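Local coordinates for protein glia-derived nexin (Homo sapiens, PDB 4DY0) that inhibits thrombin, trypsin and urokinase as a heparin-binding serpin and promotes neurite extension by blocking thrombin, at residues Y64-N67 against I72-K75. Numbering follows the deposited sequence.
Sequences YGVN and ILKK. With SGN (2-deoxy-6-O-sulfo-2-(sulfoamino)-alpha-D-glucopyranose), chain C.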
# COMPACT_ATOMS: atom_id res chain seq x y z
N TYR A 64 14.80 -8.47 -9.96
CA TYR A 64 15.66 -9.24 -9.07
C TYR A 64 15.06 -10.59 -8.71
O TYR A 64 13.85 -10.79 -8.83
CB TYR A 64 15.98 -8.45 -7.79
CG TYR A 64 14.77 -8.14 -6.93
CD1 TYR A 64 14.16 -6.90 -6.99
CD2 TYR A 64 14.26 -9.08 -6.05
CE1 TYR A 64 13.07 -6.60 -6.20
CE2 TYR A 64 13.16 -8.80 -5.25
CZ TYR A 64 12.57 -7.55 -5.34
OH TYR A 64 11.48 -7.25 -4.55
N GLY A 65 15.92 -11.51 -8.28
CA GLY A 65 15.46 -12.82 -7.83
C GLY A 65 15.50 -12.89 -6.32
O GLY A 65 16.42 -12.38 -5.69
N VAL A 66 14.49 -13.53 -5.73
CA VAL A 66 14.43 -13.65 -4.28
C VAL A 66 15.59 -14.47 -3.74
O VAL A 66 16.19 -14.12 -2.73
CB VAL A 66 13.10 -14.27 -3.81
CG1 VAL A 66 13.11 -14.47 -2.31
CG2 VAL A 66 11.94 -13.38 -4.22
N ASN A 67 15.91 -15.58 -4.42
CA ASN A 67 17.08 -16.38 -4.07
C ASN A 67 18.35 -15.54 -4.22
O ASN A 67 18.69 -15.13 -5.32
CB ASN A 67 17.19 -17.61 -4.98
CG ASN A 67 16.20 -18.70 -4.62
OD1 ASN A 67 15.29 -18.49 -3.82
ND2 ASN A 67 16.38 -19.87 -5.21
N ILE A 72 18.28 -9.89 2.67
CA ILE A 72 18.07 -8.45 2.61
C ILE A 72 16.57 -8.11 2.66
O ILE A 72 16.14 -7.28 3.46
CB ILE A 72 18.69 -7.83 1.34
CG1 ILE A 72 20.17 -8.23 1.23
CG2 ILE A 72 18.56 -6.32 1.36
CD1 ILE A 72 20.90 -7.58 0.07
N LEU A 73 15.79 -8.76 1.81
CA LEU A 73 14.34 -8.61 1.84
C LEU A 73 13.81 -8.83 3.25
O LEU A 73 12.99 -8.05 3.73
CB LEU A 73 13.69 -9.62 0.89
CG LEU A 73 13.33 -9.19 -0.53
CD1 LEU A 73 14.09 -7.93 -0.94
CD2 LEU A 73 13.56 -10.33 -1.51
N LYS A 74 14.28 -9.89 3.89
CA LYS A 74 13.84 -10.23 5.23
C LYS A 74 14.16 -9.12 6.23
O LYS A 74 13.31 -8.71 7.02
CB LYS A 74 14.49 -11.54 5.69
CG LYS A 74 14.00 -12.04 7.03
CD LYS A 74 14.84 -13.20 7.52
CE LYS A 74 14.44 -13.58 8.94
NZ LYS A 74 15.44 -14.50 9.55
N LYS A 75 15.40 -8.63 6.19
CA LYS A 75 15.85 -7.57 7.09
C LYS A 75 14.97 -6.34 6.94
O LYS A 75 14.59 -5.70 7.93
CB LYS A 75 17.32 -7.22 6.81
CG LYS A 75 18.00 -6.43 7.91
C1 SGN C . 19.42 -11.96 13.02
C2 SGN C . 19.42 -11.86 11.50
C3 SGN C . 20.35 -12.92 10.88
C4 SGN C . 20.11 -14.30 11.50
C5 SGN C . 20.10 -14.20 13.03
C6 SGN C . 21.10 -15.20 13.62
N2 SGN C . 18.05 -11.98 10.96
O3 SGN C . 21.72 -12.53 11.08
O5 SGN C . 20.45 -12.87 13.43
O6 SGN C . 22.08 -14.50 14.40
S1 SGN C . 17.65 -10.61 10.12
O1S SGN C . 17.04 -11.00 8.77
O2S SGN C . 16.63 -9.79 10.91
O3S SGN C . 18.90 -9.77 9.88
S2 SGN C . 21.98 -14.43 15.93
O4S SGN C . 23.37 -14.58 16.54
O5S SGN C . 21.39 -13.08 16.35
O6S SGN C . 21.08 -15.56 16.44
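Leu73 meets Tyr64 and Val66 chiefly through its CD2 methyl, and this apolar touch joins helix 70-81 to the loop that leads into it from helix 52-62. The Leu73 CD2 methyl lies 4.1 Å from Tyr64 CE2, approaching the ring obliquely, and 4.2 Å from Val66 CG1. The CB of Tyr64 leaves the backbone toward the helix, and with chi1 at 63° the ring is swung so that its CE2 corner faces Leu73. Leu8 of helix 5-26, shared by Tyr64 and Leu73, and Val114 of helix 105-115 add further apolar contacts to Leu73, while Gln47 holds the loop backbone, donating a hydrogen bond from NE2 to Tyr64 O and accepting one at OE1 from Val66 N. In the serpin fold the helix carrying Leu73 is helix D, the element that binds heparin in several family members, and here SGN, a sulfated sugar unit of the bound heparin, lies beside it. Lys74 runs outward fully extended, its CD 3.4 Å from the sulfamate oxygen O1S of SGN. Its NZ stays 3.9 Å from SGN O1S, too far for a direct bond, though the lysine charge probably still attracts the sulfamate. The same NZ makes a salt bridge with Asp113 OD2, and the neighbouring IDS sugar also touches Lys74. At Lys75, whose side chain is modelled only to CG, the approach is looser: the backbone N is 3.9 Å from SGN O1S, too far to count as a hydrogen bond.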